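Local coordinates for ESAT-6-like protein MAB_3113 (Mycobacterium abscessus, PDB 4I0X) that forms with its partner MAB_3112 the EsxEF complex, a heterodimer of WXG100-family proteins that is probably secreted through an ESX (type VII) system, at the interface of chains B and A. Numbering follows the deposited sequence. Chains: chain A, ESAT-6-like protein MAB_3113; chain B, ESAT-6-like protein MAB_3112.

Contact 1: the interface of chains B and A. Residues chain B 4, 7-8, 11; chain A 40, 44.
B:Glu4 bends at chi2 (71°) and A:Arg40 at chi3 (69°), and the two turns bring a carboxylate and a guanidinium together between the helical hairpins of two WXG100 proteins. The arginine grips the acid side-on, using NE and one terminal nitrogen, with one carboxylate oxygen for each. A:Arg40 NE donates to B:Glu4 OE1 at 3.2 Å, and the charged pair is closer at the other arm, where A:Arg40 NH2 donates to B:Glu4 OE2 at 2.9 Å. Both bonds are fairly straight at the hydrogen and both reach the syn side of their oxygens, but from well out of the carboxylate plane. The acceptors lie near the guanidinium plane, but the carboxylate is twisted against it by 43°, so the salt bridge is bidentate without being coplanar. B:Glu4 OE1 carries a second link, to water 1 at 2.5 Å. That water meets the backbone carbonyl O of A:Arg40 at 2.6 Å, which ties the acid to the main chain as well as the side chain of the same residue. Apolar groups flank the bridge. B:Leu8 CD2 comes over one guanidinium face towards its rim, and lies 3.9 Å from A:Arg40 CB. The ring of B:Phe11 stands nearly perpendicular to the guanidinium, its CD2 lying 3.8 Å from A:Arg40 NH1. One turn on, A:Leu44 CD1 meets B:Leu8 CD1 tip to tip at 4.0 Å and touches the B:Glu4 methylene CG.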
loop_
_atom_site.group_PDB
_atom_site.type_symbol
_atom_site.label_atom_id
_atom_site.label_comp_id
_atom_site.label_asym_id
_atom_site.label_seq_id
_atom_site.Cartn_x
_atom_site.Cartn_y
_atom_site.Cartn_z
ATOM N N GLU B 4 7.074 -23.104 5.479
ATOM C CA GLU B 4 6.123 -22.041 5.180
ATOM C C GLU B 4 6.460 -20.787 5.989
ATOM O O GLU B 4 6.223 -19.669 5.534
ATOM C CB GLU B 4 4.694 -22.500 5.448
ATOM C CG GLU B 4 3.632 -21.465 5.159
ATOM C CD GLU B 4 3.426 -21.190 3.661
ATOM O OE1 GLU B 4 2.260 -21.008 3.236
ATOM O OE2 GLU B 4 4.426 -21.139 2.915
ATOM N N ALA B 7 9.121 -19.113 4.164
ATOM C CA ALA B 7 8.560 -18.606 2.908
ATOM C C ALA B 7 7.778 -17.301 3.109
ATOM O O ALA B 7 7.848 -16.356 2.289
ATOM C CB ALA B 7 7.692 -19.664 2.226
ATOM N N LEU B 8 7.039 -17.224 4.202
ATOM C CA LEU B 8 6.273 -16.013 4.464
ATOM C C LEU B 8 7.168 -14.865 4.869
ATOM O O LEU B 8 6.864 -13.723 4.575
ATOM C CB LEU B 8 5.221 -16.261 5.550
ATOM C CG LEU B 8 4.105 -17.187 5.069
ATOM C CD1 LEU B 8 3.118 -17.491 6.182
ATOM C CD2 LEU B 8 3.399 -16.573 3.890
ATOM N N PHE B 11 8.455 -13.622 1.681
ATOM C CA PHE B 11 7.376 -12.980 0.926
ATOM C C PHE B 11 7.114 -11.578 1.464
ATOM O O PHE B 11 7.091 -10.602 0.710
ATOM C CB PHE B 11 6.123 -13.823 1.015
ATOM C CG PHE B 11 5.000 -13.346 0.134
ATOM C CD1 PHE B 11 4.275 -12.224 0.471
ATOM C CD2 PHE B 11 4.659 -14.034 -1.014
ATOM C CE1 PHE B 11 3.220 -11.785 -0.334
ATOM C CE2 PHE B 11 3.609 -13.590 -1.825
ATOM C CZ PHE B 11 2.899 -12.468 -1.469
ATOM N N ARG A 40 -2.226 -17.276 3.476
ATOM C CA ARG A 40 -1.277 -18.326 3.863
ATOM C C ARG A 40 -0.980 -18.280 5.350
ATOM O O ARG A 40 -0.870 -19.324 6.003
ATOM C CB ARG A 40 0.010 -18.237 3.041
ATOM C CG ARG A 40 -0.243 -18.462 1.589
ATOM C CD ARG A 40 0.899 -17.960 0.775
ATOM N NE ARG A 40 2.076 -18.791 0.985
ATOM C CZ ARG A 40 3.248 -18.575 0.402
ATOM N NH1 ARG A 40 3.389 -17.551 -0.433
ATOM N NH2 ARG A 40 4.276 -19.375 0.665
ATOM N N LEU A 44 -2.063 -20.809 9.123
ATOM C CA LEU A 44 -1.181 -21.246 10.210
ATOM C C LEU A 44 -1.785 -20.955 11.584
ATOM O O LEU A 44 -1.614 -21.723 12.514
ATOM C CB LEU A 44 0.205 -20.602 10.084
ATOM C CG LEU A 44 0.910 -20.933 8.760
ATOM C CD1 LEU A 44 2.358 -20.474 8.769
ATOM C CD2 LEU A 44 0.816 -22.430 8.471
HETATM O O HOH W 1 0.191 -21.312 4.660
#

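Contact 2: the interface of chains B and A. Residues chain B 51-52; chain A 71, 74-75, 78.
OE2 of the B:Glu51 carboxylate is modelled 2.9 Å from OE1 of A:Glu74. Two carboxylates can share a hydrogen bond only if one carries a proton, which the coordinates do not show, and A:Glu74 is poorly ordered and its placement uncertain; the pair is therefore doubtful evidence of a bond. The two planes are turned 76° from each other. A:Glu71 OE1 lies 4.7 Å from B:Glu51 OE2, and these like charges might raise the proton affinity of one of the two acids.

Firmer evidence comes from the carbon chain of B:Glu51. With CG anti to the backbone N (chi1 172°) and the chain extended beyond it, the side chain reaches across to the facing helix and lies over A:Gly75. Its CG is 3.3 Å from CG of A:Glu71, a close methylene contact, and 4.0 Å from CA of A:Gly75. The packing of the two glutamates is reciprocal: B:Glu51 CG is 3.5 Å from the backbone O of A:Glu71, and A:Glu71 CG is 3.5 Å from the backbone O of B:Glu51.

The site joins the second helices of the two hairpins, helix 40-72 of chain B and helix 52-87 of chain A, side by side in the four-helix bundle.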
loop_
_atom_site.group_PDB
_atom_site.type_symbol
_atom_site.label_atom_id
_atom_site.label_comp_id
_atom_site.label_asym_id
_atom_site.label_seq_id
_atom_site.Cartn_x
_atom_site.Cartn_y
_atom_site.Cartn_z
ATOM N N GLU B 51 -2.315 11.041 1.979
ATOM C CA GLU B 51 -2.967 9.961 2.716
ATOM C C GLU B 51 -2.596 8.589 2.127
ATOM O O GLU B 51 -2.318 7.672 2.849
ATOM C CB GLU B 51 -4.485 10.151 2.786
ATOM C CG GLU B 51 -5.170 8.943 3.375
ATOM C CD GLU B 51 -6.643 9.145 3.686
ATOM O OE1 GLU B 51 -7.223 10.202 3.343
ATOM O OE2 GLU B 51 -7.224 8.215 4.263
ATOM N N MET B 52 -2.575 8.445 0.808
ATOM C CA MET B 52 -2.110 7.204 0.208
ATOM C C MET B 52 -0.644 6.792 0.611
ATOM O O MET B 52 -0.356 5.636 0.939
ATOM C CB MET B 52 -2.259 7.326 -1.309
ATOM C CG MET B 52 -2.002 6.100 -2.038
ATOM S SD MET B 52 -2.601 6.120 -3.759
ATOM C CE MET B 52 -2.308 4.385 -3.998
ATOM N N GLU A 71 -6.471 3.145 4.438
ATOM C CA GLU A 71 -6.043 4.521 4.298
ATOM C C GLU A 71 -5.473 4.701 2.915
ATOM O O GLU A 71 -5.666 5.714 2.258
ATOM C CB GLU A 71 -5.035 4.905 5.405
ATOM C CG GLU A 71 -4.455 6.271 5.205
ATOM C CD GLU A 71 -3.456 6.649 6.262
ATOM O OE1 GLU A 71 -3.016 7.828 6.235
ATOM O OE2 GLU A 71 -3.126 5.776 7.111
ATOM N N GLU A 74 -8.572 4.957 0.570
ATOM C CA GLU A 74 -9.302 6.196 0.748
ATOM C C GLU A 74 -8.527 7.356 0.095
ATOM O O GLU A 74 -9.116 8.259 -0.501
ATOM C CB GLU A 74 -9.580 6.485 2.229
ATOM C CG GLU A 74 -10.568 7.655 2.427
ATOM C CD GLU A 74 -10.592 8.220 3.847
ATOM O OE1 GLU A 74 -9.974 7.617 4.752
ATOM O OE2 GLU A 74 -11.230 9.278 4.050
ATOM N N GLY A 75 -7.204 7.326 0.214
ATOM C CA GLY A 75 -6.364 8.313 -0.427
ATOM C C GLY A 75 -6.484 8.236 -1.933
ATOM O O GLY A 75 -6.691 9.240 -2.614
ATOM N N GLN A 78 -9.708 9.767 -3.125
ATOM C CA GLN A 78 -9.609 11.207 -3.194
ATOM C C GLN A 78 -8.879 11.696 -4.454
ATOM O O GLN A 78 -9.283 12.677 -5.066
ATOM C CB GLN A 78 -8.921 11.719 -1.937
ATOM C CG GLN A 78 -8.749 13.199 -1.931
ATOM C CD GLN A 78 -8.468 13.742 -0.552
ATOM O OE1 GLN A 78 -8.249 12.981 0.406
ATOM N NE2 GLN A 78 -8.475 15.067 -0.439
#

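Contact 3: the interface of chains B and A. Residues chain B 11, 15, 18, 63; chain A 29, 33-34, 37.
B:Leu15 places both methyls against A:Asn33: CD1 lies 3.8 Å from its CB, and CD2 is equally near. The same CD1 passes alongside the A:Phe29 ring at CE2, and CD2 crosses A:Leu34 at about a right angle. Beside this leucine, B:Phe11 brings its ring rim to the main chain, CE1 standing 3.5 Å from the carbonyl O of A:Asn33. Its CZ is 3.6 Å from the amide OD1 of the same asparagine, with ring and amide planes 48° apart. On the other flank, the amide of B:Gln18 meets the far end of the A:Phe29 ring, OE1 lying 3.4 Å from CZ. B:Leu63 supplies a methyl from a second helix of its chain, and CD2 packs 3.5 Å from CD2 of A:Leu37 as the two leucines slide past in opposite directions.

Behind this layer, A:Asn33 CG lies beside its backbone N (chi1 -75°), turning the amide back along its helix, while CB faces B:Leu15. A:Asn33 ND2 donates to the carbonyl O of A:Phe29 at 2.9 Å, tilted from the carbonyl plane, which helps fix the amide's rotation.

In the fold, helix 11-47 of chain A lies against helices 4-32 and 40-72 of chain B, along the mixed apolar and polar seam between the hairpins of the four-helix bundle.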
loop_
_atom_site.group_PDB
_atom_site.type_symbol
_atom_site.label_atom_id
_atom_site.label_comp_id
_atom_site.label_asym_id
_atom_site.label_seq_id
_atom_site.Cartn_x
_atom_site.Cartn_y
_atom_site.Cartn_z
ATOM N N PHE B 11 8.455 -13.622 1.681
ATOM C CA PHE B 11 7.376 -12.980 0.926
ATOM C C PHE B 11 7.114 -11.578 1.464
ATOM O O PHE B 11 7.091 -10.602 0.710
ATOM C CB PHE B 11 6.123 -13.823 1.015
ATOM C CG PHE B 11 5.000 -13.346 0.134
ATOM C CD1 PHE B 11 4.275 -12.224 0.471
ATOM C CD2 PHE B 11 4.659 -14.034 -1.014
ATOM C CE1 PHE B 11 3.220 -11.785 -0.334
ATOM C CE2 PHE B 11 3.609 -13.590 -1.825
ATOM C CZ PHE B 11 2.899 -12.468 -1.469
ATOM N N LEU B 15 7.789 -8.048 -0.580
ATOM C CA LEU B 15 6.705 -7.128 -0.825
ATOM C C LEU B 15 7.042 -5.760 -0.241
ATOM O O LEU B 15 6.756 -4.755 -0.855
ATOM C CB LEU B 15 5.408 -7.668 -0.239
ATOM C CG LEU B 15 4.186 -6.752 -0.366
ATOM C CD1 LEU B 15 3.853 -6.440 -1.838
ATOM C CD2 LEU B 15 2.987 -7.418 0.332
ATOM N N GLN B 18 9.392 -3.938 -2.636
ATOM C CA GLN B 18 8.638 -3.449 -3.801
ATOM C C GLN B 18 7.701 -2.278 -3.483
ATOM O O GLN B 18 7.565 -1.355 -4.266
ATOM C CB GLN B 18 7.837 -4.597 -4.401
ATOM C CG GLN B 18 8.712 -5.717 -4.933
ATOM C CD GLN B 18 7.915 -6.943 -5.346
ATOM O OE1 GLN B 18 7.332 -6.985 -6.420
ATOM N NE2 GLN B 18 7.903 -7.943 -4.489
ATOM N N LEU B 63 4.943 -4.899 7.287
ATOM C CA LEU B 63 5.558 -6.006 6.544
ATOM C C LEU B 63 6.983 -6.303 6.983
ATOM O O LEU B 63 7.341 -7.428 7.176
ATOM C CB LEU B 63 5.560 -5.749 5.019
ATOM C CG LEU B 63 4.189 -5.853 4.379
ATOM C CD1 LEU B 63 4.203 -5.295 2.994
ATOM C CD2 LEU B 63 3.672 -7.301 4.372
ATOM N N PHE A 29 -1.839 -3.947 -6.681
ATOM C CA PHE A 29 -0.665 -4.762 -6.381
ATOM C C PHE A 29 -0.520 -4.981 -4.866
ATOM O O PHE A 29 -0.338 -6.103 -4.400
ATOM C CB PHE A 29 0.565 -4.068 -6.947
ATOM C CG PHE A 29 1.871 -4.661 -6.474
ATOM C CD1 PHE A 29 2.283 -5.914 -6.903
ATOM C CD2 PHE A 29 2.676 -3.958 -5.611
ATOM C CE1 PHE A 29 3.478 -6.454 -6.474
ATOM C CE2 PHE A 29 3.894 -4.498 -5.172
ATOM C CZ PHE A 29 4.297 -5.732 -5.619
ATOM N N ASN A 33 -1.361 -8.747 -2.945
ATOM C CA ASN A 33 -0.307 -9.495 -2.263
ATOM C C ASN A 33 -0.470 -9.626 -0.761
ATOM O O ASN A 33 -0.057 -10.644 -0.178
ATOM C CB ASN A 33 1.058 -8.931 -2.615
ATOM C CG ASN A 33 1.470 -9.317 -3.996
ATOM O OD1 ASN A 33 1.873 -10.479 -4.255
ATOM N ND2 ASN A 33 1.338 -8.383 -4.915
ATOM N N LEU A 34 -1.062 -8.607 -0.140
ATOM C CA LEU A 34 -1.493 -8.701 1.249
ATOM C C LEU A 34 -2.544 -9.806 1.387
ATOM O O LEU A 34 -2.533 -10.542 2.348
ATOM C CB LEU A 34 -2.077 -7.375 1.742
ATOM C CG LEU A 34 -1.144 -6.192 1.949
ATOM C CD1 LEU A 34 -1.884 -4.952 2.432
ATOM C CD2 LEU A 34 -0.018 -6.516 2.936
ATOM N N LEU A 37 -0.683 -13.124 1.362
ATOM C CA LEU A 37 0.012 -13.248 2.639
ATOM C C LEU A 37 -0.958 -13.618 3.761
ATOM O O LEU A 37 -0.702 -14.555 4.522
ATOM C CB LEU A 37 0.710 -11.929 2.963
ATOM C CG LEU A 37 1.481 -11.838 4.275
ATOM C CD1 LEU A 37 2.351 -13.050 4.443
ATOM C CD2 LEU A 37 2.310 -10.558 4.279
#

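Contact 4: the interface of chains B and A. Residues chain B 55, 58-59; chain A 65, 68-69, 71-72.
B:Lys58 and A:Glu71 make the charged contact between the second helices of these two WXG100 hairpins. The lysine chain is extended beyond CG and crosses the glutamate at about a right angle. B:Lys58 NZ donates to A:Glu71 OE2 at 2.9 Å and is accepted on that oxygen's syn lone pair, on the side of the other oxygen, making a salt bridge. Water 2 closes a small triangle with the pair: it lies 3.1 Å from B:Lys58 NZ and 2.7 Å from A:Glu71 OE2. That oxygen thus has both the ammonium and the water as partners, which would be expected to stabilise its negative charge.

Apolar packing centres on A:Ala68, whose methyl presses into the facing helix. In B:Val59, CG1 is anti to the backbone N (chi1 169°), which sets CG2 anti to the carbonyl carbon and towards A:Ala68 CB, at a tight 3.4 Å. The same valine methyl also lies near the backbone O of A:Trp65. From the preceding position, B:Lys58 CB touches A:Ala68 CB at 3.5 Å, so the base of the lysine packs against carbon while its tip carries the charge.

Backbone surface takes part too. The carbonyl O of B:Gly55 lies 3.3 Å from A:Ala68 CB, a close approach that the lack of a glycine side chain probably helps. B:Gly55 CA sits 4.0 Å from the carboxylate carbon CD of A:Glu71.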
loop_
_atom_site.group_PDB
_atom_site.type_symbol
_atom_site.label_atom_id
_atom_site.label_comp_id
_atom_site.label_asym_id
_atom_site.label_seq_id
_atom_site.Cartn_x
_atom_site.Cartn_y
_atom_site.Cartn_z
ATOM N N GLY B 55 -0.464 5.608 4.079
ATOM C CA GLY B 55 -0.930 4.248 4.222
ATOM C C GLY B 55 0.135 3.257 3.776
ATOM O O GLY B 55 0.405 2.246 4.422
ATOM N N LYS B 58 2.878 2.833 6.417
ATOM C CA LYS B 58 2.425 1.992 7.511
ATOM C C LYS B 58 2.401 0.511 7.065
ATOM O O LYS B 58 2.746 -0.384 7.839
ATOM C CB LYS B 58 1.041 2.428 7.986
ATOM C CG LYS B 58 1.002 3.829 8.584
ATOM C CD LYS B 58 -0.380 4.200 9.154
ATOM C CE LYS B 58 -0.510 5.721 9.261
ATOM N NZ LYS B 58 -1.842 6.201 9.727
ATOM N N VAL B 59 1.976 0.253 5.833
ATOM C CA VAL B 59 1.995 -1.135 5.339
ATOM C C VAL B 59 3.435 -1.688 5.301
ATOM O O VAL B 59 3.710 -2.786 5.759
ATOM C CB VAL B 59 1.343 -1.260 3.932
ATOM C CG1 VAL B 59 1.623 -2.643 3.319
ATOM C CG2 VAL B 59 -0.145 -0.997 3.995
ATOM N N TRP A 65 -1.435 -3.383 8.780
ATOM C CA TRP A 65 -1.515 -3.247 7.345
ATOM C C TRP A 65 -2.920 -3.160 6.799
ATOM O O TRP A 65 -3.118 -2.594 5.737
ATOM C CB TRP A 65 -0.687 -4.285 6.606
ATOM C CG TRP A 65 -1.128 -5.690 6.566
ATOM C CD1 TRP A 65 -2.283 -6.184 6.099
ATOM C CD2 TRP A 65 -0.325 -6.809 6.946
ATOM N NE1 TRP A 65 -2.268 -7.566 6.171
ATOM C CE2 TRP A 65 -1.069 -7.963 6.695
ATOM C CE3 TRP A 65 0.959 -6.934 7.494
ATOM C CZ2 TRP A 65 -0.587 -9.233 6.978
ATOM C CZ3 TRP A 65 1.429 -8.185 7.777
ATOM C CH2 TRP A 65 0.665 -9.321 7.511
ATOM N N ALA A 68 -3.916 0.353 7.401
ATOM C CA ALA A 68 -3.154 1.128 6.403
ATOM C C ALA A 68 -3.666 0.940 4.975
ATOM O O ALA A 68 -3.750 1.893 4.200
ATOM C CB ALA A 68 -1.700 0.783 6.477
ATOM N N ALA A 69 -3.980 -0.297 4.609
ATOM C CA ALA A 69 -4.596 -0.561 3.315
ATOM C C ALA A 69 -5.861 0.267 3.103
ATOM O O ALA A 69 -6.050 0.785 2.021
ATOM C CB ALA A 69 -4.900 -2.028 3.156
ATOM N N GLU A 71 -6.471 3.145 4.438
ATOM C CA GLU A 71 -6.043 4.521 4.298
ATOM C C GLU A 71 -5.473 4.701 2.915
ATOM O O GLU A 71 -5.666 5.714 2.258
ATOM C CB GLU A 71 -5.035 4.905 5.405
ATOM C CG GLU A 71 -4.455 6.271 5.205
ATOM C CD GLU A 71 -3.456 6.649 6.262
ATOM O OE1 GLU A 71 -3.016 7.828 6.235
ATOM O OE2 GLU A 71 -3.126 5.776 7.111
ATOM N N LEU A 72 -4.861 3.645 2.407
ATOM C CA LEU A 72 -4.317 3.703 1.090
ATOM C C LEU A 72 -5.423 3.802 0.010
ATOM O O LEU A 72 -5.304 4.581 -0.958
ATOM C CB LEU A 72 -3.416 2.491 0.905
ATOM C CG LEU A 72 -2.544 2.504 -0.313
ATOM C CD1 LEU A 72 -1.363 1.672 -0.045
ATOM C CD2 LEU A 72 -3.371 1.952 -1.459
HETATM O O HOH W 2 -3.870 3.978 9.016
#

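The four contacts sample four patches of the heterodimer interface along the bundle. Contact 1 and contact 2 are the most distant, their C-alpha centres about 28 Å apart, while contact 2 and contact 4 are neighbours at about 9 Å and share A:Glu71. Contact 1 and contact 3, about 11 Å apart, share B:Phe11 and pair the first helices of both chains. Contact 3 also draws on helix 40-72 of chain B, the helix used by contacts 2 and 4, and lies about 12 Å from contact 4. Apolar packing and salt bridges spread over this length probably fix the register of the two hairpins in EsxEF.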